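Local structure of cystalysin (Treponema denticola, 1C7N) at residues N31-F43 and R369-S382. The protein is a pyridoxal-5'-phosphate-dependent enzyme with the fold of the class I and II aminotransferases, built as a dimer. Sequence-based numbering, arbitrary orientation.
Sequences NEVVPLSVADMEF and RINLAAPSSVIQES
Val38 O takes two hydrogen bonds from opposite faces of its carbonyl plane: one from Asn371 ND2 at 2.9 Å, the other from Asp40 N, which closes an inverse gamma turn centred on Ala39. The same Asn371 ND2 also donates to Asp40 O at 3.1 Å, so one amide nitrogen bridges both arms of the turn. Val38 O lies in the plane of the Asn371 side-chain amide, Asp40 O 22° out of it. With CG anti to the backbone N (chi1 -179°), the Asn371 amide reaches across to the turn, while its OD1 accepts from Ala373 N in an Asx turn, fixing the amide's rotation. Two residues earlier on the strand, the Arg369 chain, bent at chi3, brings NH2 to Ser37 O, 3.0 Å away in the guanidinium plane; Asp355 forms a salt bridge with the same nitrogen. The 31-43 loop lies along the end of strand 367-371 and the start of helix 376-393 in the aminotransferase fold, with the Ala39 side chain about 5 Å from a bound pyridoxal-5'-phosphate. Farther on, Glu42 N makes a nearly straight bond (168°) to Ala373 O. The Phe43 ring lies against the Ala373-Pro375 backbone, its CE2 3.7 Å from Pro375 CD. Leu36 sits between strand and helix: CD1 lies 3.8 Å from Ile370 CD1, and CD2 turns to Ile379 CD1. Beyond it, a water links Val34 N to Ser382 OG.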
# COMPACT_ATOMS: atom_id res chain seq x y z
N ASN A 31 -3.79 22.92 24.40
CA ASN A 31 -2.84 22.97 23.29
C ASN A 31 -1.47 22.40 23.66
O ASN A 31 -0.68 22.04 22.79
CB ASN A 31 -2.66 24.42 22.82
CG ASN A 31 -3.97 25.06 22.41
OD1 ASN A 31 -4.87 25.26 23.23
ND2 ASN A 31 -4.10 25.40 21.13
N GLU A 32 -1.19 22.30 24.96
CA GLU A 32 0.09 21.78 25.43
C GLU A 32 0.10 20.25 25.54
O GLU A 32 1.16 19.64 25.75
CB GLU A 32 0.42 22.38 26.80
CG GLU A 32 -0.27 21.68 27.99
CD GLU A 32 -1.75 22.02 28.14
OE1 GLU A 32 -2.36 22.52 27.18
OE2 GLU A 32 -2.30 21.77 29.24
N VAL A 33 -1.07 19.64 25.40
CA VAL A 33 -1.20 18.19 25.51
C VAL A 33 -0.67 17.40 24.32
O VAL A 33 -0.87 17.79 23.17
CB VAL A 33 -2.68 17.80 25.76
CG1 VAL A 33 -2.81 16.27 25.84
CG2 VAL A 33 -3.17 18.45 27.05
N VAL A 34 -0.01 16.29 24.62
CA VAL A 34 0.54 15.39 23.60
C VAL A 34 -0.01 13.99 23.91
O VAL A 34 0.13 13.50 25.03
CB VAL A 34 2.09 15.31 23.66
CG1 VAL A 34 2.58 14.20 22.76
CG2 VAL A 34 2.70 16.64 23.25
N PRO A 35 -0.63 13.34 22.92
CA PRO A 35 -1.18 11.99 23.13
C PRO A 35 -0.08 10.94 23.29
O PRO A 35 0.96 11.02 22.64
CB PRO A 35 -2.04 11.78 21.88
CG PRO A 35 -1.26 12.51 20.82
CD PRO A 35 -0.85 13.79 21.53
N LEU A 36 -0.30 9.97 24.18
CA LEU A 36 0.68 8.91 24.42
C LEU A 36 -0.01 7.57 24.17
O LEU A 36 0.17 6.60 24.91
CB LEU A 36 1.18 8.98 25.87
CG LEU A 36 1.73 10.33 26.35
CD1 LEU A 36 2.05 10.28 27.84
CD2 LEU A 36 2.98 10.70 25.54
N SER A 37 -0.79 7.54 23.09
CA SER A 37 -1.57 6.37 22.72
C SER A 37 -1.02 5.51 21.58
O SER A 37 -0.20 4.62 21.80
CB SER A 37 -2.98 6.84 22.34
OG SER A 37 -2.89 7.85 21.34
N VAL A 38 -1.50 5.78 20.36
CA VAL A 38 -1.10 5.05 19.16
C VAL A 38 0.42 4.92 19.03
O VAL A 38 1.16 5.86 19.28
CB VAL A 38 -1.65 5.74 17.90
CG1 VAL A 38 -1.13 5.06 16.65
CG2 VAL A 38 -3.18 5.69 17.92
N ALA A 39 0.85 3.73 18.62
CA ALA A 39 2.27 3.43 18.49
C ALA A 39 3.08 3.99 17.31
O ALA A 39 3.47 3.24 16.41
CB ALA A 39 2.47 1.93 18.58
N ASP A 40 3.29 5.30 17.32
CA ASP A 40 4.17 5.96 16.35
C ASP A 40 4.84 7.00 17.23
O ASP A 40 4.27 7.42 18.24
CB ASP A 40 3.44 6.51 15.10
CG ASP A 40 2.55 7.71 15.35
OD1 ASP A 40 1.88 8.12 14.38
OD2 ASP A 40 2.51 8.26 16.47
N MET A 41 6.07 7.38 16.89
CA MET A 41 6.85 8.30 17.74
C MET A 41 6.63 9.81 17.66
O MET A 41 6.30 10.36 16.62
CB MET A 41 8.34 8.04 17.53
CG MET A 41 8.76 6.61 17.76
SD MET A 41 10.55 6.42 17.59
CE MET A 41 10.67 4.62 17.46
N GLU A 42 6.85 10.46 18.80
CA GLU A 42 6.73 11.91 18.90
C GLU A 42 8.13 12.51 18.75
O GLU A 42 8.50 13.47 19.44
CB GLU A 42 6.11 12.29 20.24
CG GLU A 42 4.60 12.02 20.31
CD GLU A 42 3.83 12.67 19.15
OE1 GLU A 42 4.01 13.88 18.91
OE2 GLU A 42 3.04 11.97 18.49
N PHE A 43 8.90 11.92 17.85
CA PHE A 43 10.26 12.35 17.54
C PHE A 43 10.33 12.57 16.04
O PHE A 43 9.62 11.91 15.28
CB PHE A 43 11.27 11.24 17.88
CG PHE A 43 11.37 10.90 19.34
CD1 PHE A 43 11.44 9.57 19.74
CD2 PHE A 43 11.46 11.90 20.31
CE1 PHE A 43 11.60 9.23 21.09
CE2 PHE A 43 11.63 11.57 21.65
CZ PHE A 43 11.70 10.24 22.04
N ARG A 369 -1.74 1.45 28.61
CA ARG A 369 -0.51 1.34 27.83
C ARG A 369 -0.04 2.74 27.48
O ARG A 369 -0.77 3.49 26.83
CB ARG A 369 -0.75 0.55 26.54
CG ARG A 369 0.53 0.12 25.82
CD ARG A 369 0.25 -0.37 24.41
NE ARG A 369 0.06 0.75 23.48
CZ ARG A 369 -0.09 0.61 22.16
NH1 ARG A 369 -0.08 -0.59 21.60
NH2 ARG A 369 -0.24 1.69 21.41
N ILE A 370 1.17 3.10 27.91
CA ILE A 370 1.71 4.42 27.64
C ILE A 370 2.80 4.37 26.57
O ILE A 370 3.69 3.51 26.62
CB ILE A 370 2.28 5.06 28.94
CG1 ILE A 370 2.60 6.54 28.69
CG2 ILE A 370 3.52 4.31 29.41
CD1 ILE A 370 3.20 7.25 29.88
N ASN A 371 2.73 5.28 25.60
CA ASN A 371 3.72 5.35 24.53
C ASN A 371 4.92 6.16 25.03
O ASN A 371 4.84 7.38 25.17
CB ASN A 371 3.11 6.03 23.29
CG ASN A 371 4.08 6.11 22.14
OD1 ASN A 371 5.29 6.17 22.34
ND2 ASN A 371 3.54 6.13 20.92
N LEU A 372 6.03 5.48 25.31
CA LEU A 372 7.24 6.12 25.83
C LEU A 372 8.08 6.85 24.79
O LEU A 372 9.05 7.52 25.15
CB LEU A 372 8.13 5.09 26.53
CG LEU A 372 7.52 4.33 27.72
CD1 LEU A 372 8.56 3.36 28.26
CD2 LEU A 372 7.08 5.30 28.80
N ALA A 373 7.72 6.73 23.52
CA ALA A 373 8.49 7.38 22.45
C ALA A 373 8.19 8.87 22.32
O ALA A 373 7.61 9.32 21.33
CB ALA A 373 8.23 6.68 21.13
N ALA A 374 8.62 9.64 23.31
CA ALA A 374 8.43 11.08 23.33
C ALA A 374 9.55 11.68 24.18
O ALA A 374 10.26 10.95 24.88
CB ALA A 374 7.07 11.42 23.94
N PRO A 375 9.74 13.01 24.11
CA PRO A 375 10.81 13.61 24.91
C PRO A 375 10.50 13.40 26.39
O PRO A 375 9.34 13.43 26.80
CB PRO A 375 10.75 15.08 24.51
CG PRO A 375 10.30 15.02 23.07
CD PRO A 375 9.19 13.98 23.15
N SER A 376 11.55 13.19 27.19
CA SER A 376 11.38 12.98 28.62
C SER A 376 10.56 14.12 29.25
O SER A 376 9.68 13.88 30.08
CB SER A 376 12.76 12.86 29.28
OG SER A 376 13.47 11.75 28.76
N SER A 377 10.85 15.35 28.84
CA SER A 377 10.13 16.51 29.37
C SER A 377 8.64 16.38 29.10
O SER A 377 7.81 16.79 29.91
CB SER A 377 10.64 17.80 28.73
OG SER A 377 10.41 17.79 27.34
N VAL A 378 8.29 15.80 27.94
CA VAL A 378 6.89 15.63 27.57
C VAL A 378 6.24 14.59 28.46
O VAL A 378 5.09 14.76 28.88
CB VAL A 378 6.75 15.20 26.09
CG1 VAL A 378 5.31 14.80 25.80
CG2 VAL A 378 7.15 16.36 25.18
N ILE A 379 6.97 13.52 28.76
CA ILE A 379 6.46 12.47 29.63
C ILE A 379 6.22 13.06 31.02
O ILE A 379 5.21 12.76 31.68
CB ILE A 379 7.47 11.29 29.75
CG1 ILE A 379 7.71 10.65 28.37
CG2 ILE A 379 6.93 10.23 30.72
CD1 ILE A 379 6.48 10.04 27.73
N GLN A 380 7.13 13.92 31.47
CA GLN A 380 7.04 14.56 32.78
C GLN A 380 5.83 15.50 32.86
O GLN A 380 5.13 15.54 33.88
CB GLN A 380 8.32 15.34 33.07
CG GLN A 380 9.55 14.47 33.23
CD GLN A 380 9.69 13.91 34.63
OE1 GLN A 380 8.70 13.49 35.25
NE2 GLN A 380 10.91 13.90 35.14
N GLU A 381 5.59 16.26 31.79
CA GLU A 381 4.45 17.17 31.75
C GLU A 381 3.17 16.39 31.92
O GLU A 381 2.27 16.78 32.68
CB GLU A 381 4.40 17.89 30.39
CG GLU A 381 5.37 19.04 30.22
CD GLU A 381 5.42 19.53 28.78
OE1 GLU A 381 4.35 19.55 28.13
OE2 GLU A 381 6.52 19.89 28.31
N SER A 382 3.08 15.27 31.21
CA SER A 382 1.90 14.41 31.24
C SER A 382 1.67 13.80 32.62
O SER A 382 0.55 13.79 33.11
CB SER A 382 2.04 13.30 30.20
OG SER A 382 2.27 13.84 28.90
O HOH W 1 1.70 18.42 28.08
O HOH W 2 1.02 15.64 27.26
O HOH W 3 0.29 3.40 24.39
O HOH W 4 -0.67 0.86 18.37